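Local coordinates for kinesin-like protein KAR3 (PDB 1F9V) that probably couples ATP hydrolysis to movement along microtubules as a kinesin-family motor, here seen with bound ADP and magnesium, at residues A[10-14]-A[320-324]; A[22-28]-A[39-45]. The protein carries 2 engineered substitutions. All coordinates share one frame; numbering follows the deposited sequence.

Both contacts lie on one side of the kinesin motor domain, their centres about 10 Å apart, and contact 2 is nested in the long chain loop that contact 1 closes. Strand 4-11 runs into residues 10-14 at the nucleotide; strands 24-28 and 38-44 then form the hairpin of contact 2, and the chain returns about 275 residues after the hairpin, through strand 311-318, with residues 320-324. The two contacts touch: Ser322 OG is 2.8 Å from Ser24 OG, a probable hydrogen bond, and Ile11 CD1 packs against Val28 CG2. The small antiparallel sheet is thereby joined to the C-terminal end of strand 4-11 in the central sheet, beside the ADP pocket.

Contact 1 (A[10-14]-A[320-324]); sequences RIRPA and PSSSH. With ADP (adenosine-5'-diphosphate), chain C.
Pro320 supplies most of the apolar contact, its ring directed at residues 11 to 14. Ile11 CG2 sits 3.4 Å from Pro320 CB, tighter than usual for two carbons. With CG1 beside the backbone N (chi1 -57°), CG2 is the branch that meets the proline. Farther along, Ala14 CB meets Pro320 CG at 3.7 Å. Between these two points Arg12 O lies 3.2 Å from Pro320 CG; this buried carbonyl oxygen has no hydrogen-bonding partner in the model.

In the P-loop NTPase fold of the kinesin motor, strands 4-11 and 311-318 run parallel in the central sheet, and this contact joins the C-terminal end of the first and the loops that follow both, with Arg10, Arg12 and Pro13 lining the ADP pocket. Pro13 CD approaches the adenine at C6, 3.4 Å away, and ADP N6 lies over one face of the Arg10 guanidinium.

Polar interactions fix the Arg12 guanidinium. Its NH1 donates to Pro13 O (2.9 Å), an acceptor just 1° out of the guanidinium plane, while NE bonds to Gly95 O and NH2 forms a salt bridge with Glu19. Pro320 CD lies over one face, nearest NH1. At its edge, NH2 is 3.8 Å from His324 CE1, the imidazole plane turned 83° to the guanidinium; His324 ND1 bonds to Ser319 OG.

Contact 2 (A[22-28]-A[39-45]); sequences DTSLINV and SMEVTKI
Leu25 and Thr43 form a hydrogen-bonded pair within an antiparallel beta hairpin, in which strands 24-28 and 39-44 run at 171° with their axes 4.7 Å apart. Two reciprocal bonds close this pair, and Asn27 with Glu41 repeats the pattern; the bond from Asn27 N to Glu41 O, 2.9 Å, is almost straight, with 174° at the hydrogen. Strand 51-56 pairs with the other edge of 38-44, completing a three-stranded sheet.

The face bearing Ile26, Val28, Met40 and Val42 is the packed one. Ile26 lies side by side with Val42 and with Met40, whose methyl CE comes 3.9 Å from Ile26 CG2 because the thioether bends at its last torsion (chi3 -74°). Ile11 of strand 4-11 covers Ile26 and Val28, and helix 325-338 packs on Val42 through Ile325, Leu329 and Leu332, so this face is turned to the motor core.

On the other face Leu25, Asn27 and Glu41 are looser, though Thr43 is buried beside Val51. Asn27 ND2 and Glu41 OE1 stay 4.4 Å apart, and a water lies 2.8 Å from Thr43 OG1 and donates to Leu25 O. Near Thr23, a hydrogen bond from Ile45 N reaches Thr23 O from above its carbonyl plane. This exposed end is nevertheless locally tight, Ile45 CG2 pressing to 3.5 Å from Thr23 CB.

Contact 1 (A[10-14]-A[320-324])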
loop_
_atom_site.group_PDB
_atom_site.type_symbol
_atom_site.label_atom_id
_atom_site.label_comp_id
_atom_site.label_asym_id
_atom_site.label_seq_id
_atom_site.Cartn_x
_atom_site.Cartn_y
_atom_site.Cartn_z
ATOM N N ARG A 10 -8.416 1.948 7.528
ATOM C CA ARG A 10 -8.399 3.305 8.053
ATOM C C ARG A 10 -9.606 4.093 7.590
ATOM O O ARG A 10 -9.847 4.240 6.389
ATOM C CB ARG A 10 -7.141 4.064 7.637
ATOM C CG ARG A 10 -7.152 5.501 8.163
ATOM C CD ARG A 10 -6.042 6.366 7.580
ATOM N NE ARG A 10 -5.805 7.535 8.421
ATOM C CZ ARG A 10 -4.768 8.354 8.290
ATOM N NH1 ARG A 10 -3.859 8.138 7.342
ATOM N NH2 ARG A 10 -4.626 9.381 9.116
ATOM N N ILE A 11 -10.370 4.597 8.554
ATOM C CA ILE A 11 -11.542 5.406 8.252
ATOM C C ILE A 11 -11.085 6.857 8.334
ATOM O O ILE A 11 -10.605 7.302 9.379
ATOM C CB ILE A 11 -12.678 5.186 9.291
ATOM C CG1 ILE A 11 -13.056 3.702 9.346
ATOM C CG2 ILE A 11 -13.895 6.035 8.924
ATOM C CD1 ILE A 11 -13.763 3.293 10.619
ATOM N N ARG A 12 -11.200 7.592 7.238
ATOM C CA ARG A 12 -10.795 8.988 7.254
ATOM C C ARG A 12 -11.902 9.834 7.875
ATOM O O ARG A 12 -13.046 9.391 7.983
ATOM C CB ARG A 12 -10.541 9.489 5.831
ATOM C CG ARG A 12 -11.786 9.547 4.950
ATOM C CD ARG A 12 -11.640 10.582 3.835
ATOM N NE ARG A 12 -12.663 10.466 2.795
ATOM C CZ ARG A 12 -13.916 10.901 2.917
ATOM N NH1 ARG A 12 -14.311 11.488 4.044
ATOM N NH2 ARG A 12 -14.772 10.758 1.911
ATOM N N PRO A 13 -11.556 11.038 8.358
ATOM C CA PRO A 13 -12.579 11.909 8.944
ATOM C C PRO A 13 -13.584 12.286 7.855
ATOM O O PRO A 13 -13.252 12.319 6.668
ATOM C CB PRO A 13 -11.792 13.131 9.430
ATOM C CG PRO A 13 -10.368 12.658 9.545
ATOM C CD PRO A 13 -10.204 11.614 8.471
ATOM N N ALA A 14 -14.822 12.559 8.250
ATOM C CA ALA A 14 -15.824 12.944 7.262
ATOM C C ALA A 14 -15.607 14.393 6.881
ATOM O O ALA A 14 -15.074 15.185 7.676
ATOM C CB ALA A 14 -17.234 12.762 7.829
ATOM N N PRO A 320 -16.171 7.405 5.978
ATOM C CA PRO A 320 -17.119 7.083 7.051
ATOM C C PRO A 320 -18.562 7.434 6.668
ATOM O O PRO A 320 -19.502 7.115 7.399
ATOM C CB PRO A 320 -16.645 7.959 8.198
ATOM C CG PRO A 320 -16.166 9.210 7.487
ATOM C CD PRO A 320 -15.614 8.762 6.140
ATOM N N SER A 321 -18.731 8.077 5.517
ATOM C CA SER A 321 -20.039 8.541 5.072
ATOM C C SER A 321 -20.970 7.585 4.339
ATOM O O SER A 321 -20.535 6.684 3.626
ATOM C CB SER A 321 -19.844 9.812 4.256
ATOM O OG SER A 321 -19.040 10.722 4.996
ATOM N N SER A 322 -22.272 7.823 4.522
ATOM C CA SER A 322 -23.337 7.002 3.938
ATOM C C SER A 322 -23.376 6.941 2.423
ATOM O O SER A 322 -23.702 5.898 1.860
ATOM C CB SER A 322 -24.709 7.476 4.437
ATOM O OG SER A 322 -24.790 7.386 5.843
ATOM N N SER A 323 -23.060 8.048 1.758
ATOM C CA SER A 323 -23.090 8.062 0.300
ATOM C C SER A 323 -22.078 7.090 -0.297
ATOM O O SER A 323 -22.202 6.687 -1.452
ATOM C CB SER A 323 -22.816 9.473 -0.229
ATOM O OG SER A 323 -21.516 9.914 0.122
ATOM N N HIS A 324 -21.088 6.704 0.500
ATOM C CA HIS A 324 -20.046 5.791 0.036
ATOM C C HIS A 324 -20.138 4.400 0.643
ATOM O O HIS A 324 -19.253 3.570 0.421
ATOM C CB HIS A 324 -18.664 6.352 0.380
ATOM C CG HIS A 324 -18.452 7.765 -0.059
ATOM N ND1 HIS A 324 -18.168 8.782 0.827
ATOM C CD2 HIS A 324 -18.439 8.323 -1.292
ATOM C CE1 HIS A 324 -17.989 9.908 0.158
ATOM N NE2 HIS A 324 -18.147 9.656 -1.128
HETATM P PB ADP C . -7.777 9.185 -2.541
HETATM O O1B ADP C . -8.144 7.876 -1.944
HETATM O O2B ADP C . -6.193 9.268 -2.788
HETATM O O3B ADP C . -8.542 9.452 -3.786
HETATM P PA ADP C . -7.204 11.581 -1.029
HETATM O O1A ADP C . -6.145 11.142 -0.121
HETATM O O2A ADP C . -6.610 12.267 -2.175
HETATM O O3A ADP C . -8.051 10.336 -1.500
HETATM O "O5'" ADP C . -8.175 12.603 -0.309
HETATM C "C5'" ADP C . -9.589 12.517 -0.124
HETATM C "C4'" ADP C . -9.949 13.817 0.656
HETATM O "O4'" ADP C . -10.015 13.448 2.039
HETATM C "C3'" ADP C . -8.857 14.902 0.584
HETATM O "O3'" ADP C . -9.405 16.230 0.550
HETATM C "C2'" ADP C . -8.006 14.691 1.825
HETATM O "O2'" ADP C . -7.278 15.863 2.229
HETATM C "C1'" ADP C . -9.023 14.154 2.822
HETATM N N9 ADP C . -8.439 13.158 3.773
HETATM C C8 ADP C . -8.205 11.866 3.469
HETATM N N7 ADP C . -7.718 11.247 4.525
HETATM C C5 ADP C . -7.631 12.104 5.509
HETATM C C6 ADP C . -7.215 12.045 6.831
HETATM N N6 ADP C . -6.774 10.891 7.339
HETATM N N1 ADP C . -7.252 13.167 7.614
HETATM C C2 ADP C . -7.693 14.350 7.138
HETATM N N3 ADP C . -8.107 14.422 5.858
HETATM C C4 ADP C . -8.092 13.347 5.026
#

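Contact 2 (A[22-28]-A[39-45])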
loop_
_atom_site.group_PDB
_atom_site.type_symbol
_atom_site.label_atom_id
_atom_site.label_comp_id
_atom_site.label_asym_id
_atom_site.label_seq_id
_atom_site.Cartn_x
_atom_site.Cartn_y
_atom_site.Cartn_z
ATOM N N ASP A 22 -26.135 9.612 8.008
ATOM C CA ASP A 22 -27.569 9.488 8.278
ATOM C C ASP A 22 -28.196 8.132 7.959
ATOM O O ASP A 22 -29.166 7.731 8.607
ATOM C CB ASP A 22 -28.347 10.544 7.489
ATOM C CG ASP A 22 -28.098 11.955 7.977
ATOM O OD1 ASP A 22 -27.490 12.140 9.055
ATOM O OD2 ASP A 22 -28.525 12.887 7.267
ATOM N N THR A 23 -27.663 7.433 6.960
ATOM C CA THR A 23 -28.247 6.161 6.553
ATOM C C THR A 23 -27.373 4.920 6.695
ATOM O O THR A 23 -27.623 3.904 6.047
ATOM C CB THR A 23 -28.748 6.251 5.099
ATOM O OG1 THR A 23 -27.695 6.736 4.259
ATOM C CG2 THR A 23 -29.926 7.216 5.005
ATOM N N SER A 24 -26.353 4.995 7.540
ATOM C CA SER A 24 -25.485 3.845 7.761
ATOM C C SER A 24 -24.738 4.003 9.075
ATOM O O SER A 24 -24.702 5.089 9.660
ATOM C CB SER A 24 -24.484 3.677 6.607
ATOM O OG SER A 24 -23.695 4.835 6.425
ATOM N N LEU A 25 -24.148 2.908 9.536
ATOM C CA LEU A 25 -23.404 2.917 10.777
ATOM C C LEU A 25 -22.122 2.103 10.659
ATOM O O LEU A 25 -22.137 0.946 10.245
ATOM C CB LEU A 25 -24.261 2.343 11.904
ATOM C CG LEU A 25 -23.524 2.021 13.203
ATOM C CD1 LEU A 25 -23.101 3.320 13.873
ATOM C CD2 LEU A 25 -24.419 1.195 14.121
ATOM N N ILE A 26 -21.012 2.724 11.015
ATOM C CA ILE A 26 -19.736 2.037 10.996
ATOM C C ILE A 26 -19.258 2.129 12.428
ATOM O O ILE A 26 -18.996 3.218 12.933
ATOM C CB ILE A 26 -18.721 2.727 10.062
ATOM C CG1 ILE A 26 -19.145 2.528 8.606
ATOM C CG2 ILE A 26 -17.335 2.142 10.281
ATOM C CD1 ILE A 26 -18.373 3.375 7.612
ATOM N N ASN A 27 -19.177 0.989 13.094
ATOM C CA ASN A 27 -18.737 0.958 14.476
ATOM C C ASN A 27 -17.428 0.194 14.613
ATOM O O ASN A 27 -17.345 -0.982 14.257
ATOM C CB ASN A 27 -19.806 0.299 15.350
ATOM C CG ASN A 27 -19.316 0.035 16.764
ATOM O OD1 ASN A 27 -18.768 0.921 17.421
ATOM N ND2 ASN A 27 -19.511 -1.191 17.239
ATOM N N VAL A 28 -16.408 0.862 15.141
ATOM C CA VAL A 28 -15.111 0.229 15.328
ATOM C C VAL A 28 -14.904 -0.112 16.796
ATOM O O VAL A 28 -15.033 0.750 17.662
ATOM C CB VAL A 28 -13.960 1.156 14.876
ATOM C CG1 VAL A 28 -12.623 0.476 15.121
ATOM C CG2 VAL A 28 -14.122 1.519 13.405
ATOM N N SER A 39 -11.936 -5.429 15.591
ATOM C CA SER A 39 -13.127 -5.669 14.794
ATOM C C SER A 39 -13.977 -4.430 14.564
ATOM O O SER A 39 -13.846 -3.420 15.257
ATOM C CB SER A 39 -13.986 -6.752 15.449
ATOM O OG SER A 39 -14.416 -6.324 16.727
ATOM N N MET A 40 -14.842 -4.521 13.559
ATOM C CA MET A 40 -15.745 -3.436 13.214
ATOM C C MET A 40 -17.028 -4.021 12.635
ATOM O O MET A 40 -17.052 -5.166 12.170
ATOM C CB MET A 40 -15.083 -2.490 12.202
ATOM C CG MET A 40 -14.827 -3.111 10.835
ATOM S SD MET A 40 -13.822 -2.051 9.764
ATOM C CE MET A 40 -15.028 -0.792 9.321
ATOM N N GLU A 41 -18.094 -3.226 12.679
ATOM C CA GLU A 41 -19.394 -3.638 12.165
ATOM C C GLU A 41 -19.954 -2.539 11.287
ATOM O O GLU A 41 -19.889 -1.363 11.633
ATOM C CB GLU A 41 -20.367 -3.915 13.312
ATOM C CG GLU A 41 -20.064 -5.184 14.076
ATOM C CD GLU A 41 -20.852 -5.284 15.367
ATOM O OE1 GLU A 41 -21.803 -4.493 15.543
ATOM O OE2 GLU A 41 -20.523 -6.150 16.208
ATOM N N VAL A 42 -20.498 -2.933 10.142
ATOM C CA VAL A 42 -21.069 -1.984 9.203
ATOM C C VAL A 42 -22.517 -2.368 8.958
ATOM O O VAL A 42 -22.817 -3.520 8.651
ATOM C CB VAL A 42 -20.305 -1.999 7.848
ATOM C CG1 VAL A 42 -20.964 -1.047 6.859
ATOM C CG2 VAL A 42 -18.850 -1.612 8.069
ATOM N N THR A 43 -23.410 -1.397 9.091
ATOM C CA THR A 43 -24.831 -1.640 8.886
ATOM C C THR A 43 -25.460 -0.564 8.008
ATOM O O THR A 43 -25.171 0.621 8.163
ATOM C CB THR A 43 -25.587 -1.654 10.223
ATOM O OG1 THR A 43 -24.912 -2.510 11.148
ATOM C CG2 THR A 43 -27.004 -2.155 10.018
ATOM N N LYS A 44 -26.316 -0.985 7.081
ATOM C CA LYS A 44 -27.018 -0.056 6.204
ATOM C C LYS A 44 -28.415 0.113 6.799
ATOM O O LYS A 44 -29.054 -0.871 7.174
ATOM C CB LYS A 44 -27.107 -0.617 4.782
ATOM C CG LYS A 44 -25.796 -0.496 4.003
ATOM C CD LYS A 44 -25.903 -1.129 2.619
ATOM C CE LYS A 44 -27.083 -0.565 1.834
ATOM N NZ LYS A 44 -26.667 0.295 0.691
ATOM N N ILE A 45 -28.876 1.358 6.886
ATOM C CA ILE A 45 -30.180 1.665 7.470
ATOM C C ILE A 45 -31.364 0.953 6.812
ATOM O O ILE A 45 -32.352 0.650 7.480
ATOM C CB ILE A 45 -30.434 3.201 7.477
ATOM C CG1 ILE A 45 -31.491 3.550 8.524
ATOM C CG2 ILE A 45 -30.876 3.672 6.106
ATOM C CD1 ILE A 45 -31.743 5.035 8.666
HETATM O O HOH W 1 -22.728 -1.338 12.375
#